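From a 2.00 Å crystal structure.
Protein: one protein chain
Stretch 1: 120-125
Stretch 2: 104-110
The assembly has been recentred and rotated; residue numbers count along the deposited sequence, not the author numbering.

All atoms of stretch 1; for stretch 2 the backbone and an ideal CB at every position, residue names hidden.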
# COMPACT_ATOMS: atom_id res chain seq x y z
N LEU A 120 -17.25 -12.73 -14.21
CA LEU A 120 -16.07 -12.34 -13.46
C LEU A 120 -15.77 -13.40 -12.41
O LEU A 120 -16.66 -13.80 -11.64
CB LEU A 120 -16.34 -10.98 -12.79
CG LEU A 120 -15.27 -10.54 -11.78
CD1 LEU A 120 -13.95 -10.18 -12.47
CD2 LEU A 120 -15.78 -9.35 -10.96
N GLN A 121 -14.54 -13.88 -12.38
CA GLN A 121 -14.06 -14.65 -11.22
C GLN A 121 -12.89 -13.92 -10.61
O GLN A 121 -12.14 -13.26 -11.32
CB GLN A 121 -13.64 -16.06 -11.60
CG GLN A 121 -14.81 -16.98 -11.90
CD GLN A 121 -14.35 -18.31 -12.46
OE1 GLN A 121 -13.30 -18.83 -12.06
NE2 GLN A 121 -15.12 -18.87 -13.38
N GLN A 122 -12.73 -14.02 -9.30
CA GLN A 122 -11.62 -13.39 -8.58
C GLN A 122 -10.77 -14.46 -7.91
O GLN A 122 -11.30 -15.48 -7.48
CB GLN A 122 -12.15 -12.44 -7.53
CG GLN A 122 -13.02 -11.28 -8.06
CD GLN A 122 -12.22 -10.02 -8.51
OE1 GLN A 122 -12.80 -9.00 -8.88
NE2 GLN A 122 -10.89 -10.11 -8.47
N SER A 123 -9.46 -14.25 -7.85
CA SER A 123 -8.61 -15.10 -6.97
C SER A 123 -7.50 -14.28 -6.37
O SER A 123 -7.36 -13.09 -6.67
CB SER A 123 -8.05 -16.33 -7.69
OG SER A 123 -7.07 -15.93 -8.63
N LEU A 124 -6.74 -14.90 -5.48
CA LEU A 124 -5.72 -14.23 -4.70
C LEU A 124 -4.39 -15.00 -4.76
O LEU A 124 -4.38 -16.19 -4.53
CB LEU A 124 -6.22 -14.13 -3.28
CG LEU A 124 -7.51 -13.31 -3.20
CD1 LEU A 124 -8.50 -14.01 -2.27
CD2 LEU A 124 -7.24 -11.89 -2.78
N VAL A 125 -3.30 -14.32 -5.07
CA VAL A 125 -2.01 -14.95 -5.29
C VAL A 125 -1.01 -14.35 -4.27
O VAL A 125 -0.72 -13.14 -4.32
CB VAL A 125 -1.51 -14.63 -6.72
CG1 VAL A 125 -0.22 -15.36 -7.03
CG2 VAL A 125 -2.57 -15.03 -7.73
N UNK A 104 -12.03 -17.59 5.01
CA UNK A 104 -13.00 -16.67 4.46
C UNK A 104 -12.30 -15.60 3.64
O UNK A 104 -12.79 -15.19 2.61
CB UNK A 104 -13.84 -16.04 5.57
N UNK A 105 -11.13 -15.17 4.08
CA UNK A 105 -10.39 -14.13 3.37
C UNK A 105 -9.79 -14.64 2.07
O UNK A 105 -9.53 -13.83 1.19
CB UNK A 105 -9.28 -13.57 4.26
N UNK A 106 -9.54 -15.94 1.95
CA UNK A 106 -8.87 -16.47 0.77
C UNK A 106 -9.81 -17.11 -0.25
O UNK A 106 -9.37 -17.60 -1.28
CB UNK A 106 -7.83 -17.50 1.20
N UNK A 107 -11.10 -17.13 0.03
CA UNK A 107 -12.03 -17.84 -0.85
C UNK A 107 -12.23 -17.06 -2.18
O UNK A 107 -12.39 -15.84 -2.16
CB UNK A 107 -13.37 -18.04 -0.14
N UNK A 108 -12.17 -17.77 -3.31
CA UNK A 108 -12.48 -17.16 -4.61
C UNK A 108 -13.96 -16.75 -4.64
O UNK A 108 -14.76 -17.13 -3.80
CB UNK A 108 -12.16 -18.13 -5.75
N UNK A 109 -14.33 -15.97 -5.64
CA UNK A 109 -15.70 -15.55 -5.80
C UNK A 109 -16.01 -15.54 -7.30
O UNK A 109 -15.12 -15.51 -8.14
CB UNK A 109 -15.94 -14.18 -5.16
N UNK A 110 -17.28 -15.64 -7.63
CA UNK A 110 -17.72 -15.62 -9.01
C UNK A 110 -18.96 -14.75 -9.05
O UNK A 110 -19.77 -14.80 -8.14
CB UNK A 110 -17.99 -17.03 -9.55

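Position 104 has helical backbone angles (-69/-36), and no atom of stretch 1 lies within 5.5 Å of its ideal CB. The contact therefore sets no preference beyond compatibility with a helix; the residue is Glu104, which does not touch stretch 1.

Position 105 is also helical (-73/-25), with CA-to-CB directed sideways and again nothing of stretch 1 within 5.5 Å. Many helix-compatible side chains would suit it. It is Leu105, whose side chain leads away; the backbone makes the contact, with Leu105 O 3.6 Å from Leu124 CD1.

At 106, a sideways CB, 5.0 Å from Leu124 CD1, places the position beside a methyl group. An aliphatic side chain would suit this apolar neighbour. The residue is Leu106, in the m,t rotamer, its end coming nearer to stretch 1, with Leu106 CD2 4.8 Å from Leu124 CD1. Its carbonyl is closer still: Leu106 O lies 3.8 Å from Leu124 CD1, so Leu124 packs largely against backbone here.

Position 107 is extended (-73/134), and its CB points away from stretch 1 into space where that strand offers no partner. Polar or charged residues would do as well as others; Gln107 is found, and its side chain stays clear of stretch 1.

Position 108 (-65/168) is more restrictive. Its CB points sideways, yet sits tightly at 3.3 Å from Gln122 O. A small or modest side chain, such as Ser, Thr, Ala or Val, would fit readily. The residue is Thr108, chi1 64° (p), which sets its methyl CG2 4.0 Å from Ser123 CB, while OG1 turns away from that serine.

At 109 the backbone is extended (-142/157) and pairs antiparallel with Gln122: Gln122 N donates to the carbonyl O of 109 at 3.0 Å. The same oxygen receives a CA-H contact from Gln121 CA at 3.4 Å. The CB shares a sheet face with the Gln122 side chain, 4.8 Å from Gln122 CB, so Ser, Thr, Ala or Val could be considered. Ser109 has chi1 of 44° (p), which brings OG to 3.5 Å from Gln122 CB, a packing contact.

Position 110 (-138/139) forms a non-hydrogen-bonded pair with Gln121, their CA atoms 4.4 Å apart, and its CA approaches Leu120 O at 3.4 Å in a CA-H contact. Its CB shares the face of Gln121, where the aliphatic stem would accept small or beta-branched residues. Ala110 makes a modest apolar contact, CB to Gln121 CG, at 4.0 Å.

Stretch 2, residues 104-110: ELLQTSA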
# COMPACT_ATOMS: atom_id res chain seq x y z
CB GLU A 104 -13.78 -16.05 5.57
CG GLU A 104 -14.76 -14.99 5.14
CD GLU A 104 -14.54 -13.72 5.95
OE1 GLU A 104 -13.59 -13.70 6.79
OE2 GLU A 104 -15.31 -12.74 5.76
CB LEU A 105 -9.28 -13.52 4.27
CG LEU A 105 -9.84 -12.82 5.52
CD1 LEU A 105 -8.74 -12.35 6.45
CD2 LEU A 105 -10.75 -11.64 5.17
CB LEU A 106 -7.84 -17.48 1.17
CG LEU A 106 -6.69 -16.96 2.03
CD1 LEU A 106 -5.85 -18.13 2.39
CD2 LEU A 106 -5.84 -15.96 1.28
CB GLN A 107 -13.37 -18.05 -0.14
CG GLN A 107 -14.20 -16.79 -0.03
CD GLN A 107 -15.28 -16.89 1.03
OE1 GLN A 107 -15.74 -17.99 1.39
NE2 GLN A 107 -15.69 -15.73 1.56
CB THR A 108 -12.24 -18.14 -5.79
OG1 THR A 108 -13.15 -19.25 -5.67
CG2 THR A 108 -10.78 -18.64 -5.86
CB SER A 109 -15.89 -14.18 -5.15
OG SER A 109 -14.81 -13.32 -5.49
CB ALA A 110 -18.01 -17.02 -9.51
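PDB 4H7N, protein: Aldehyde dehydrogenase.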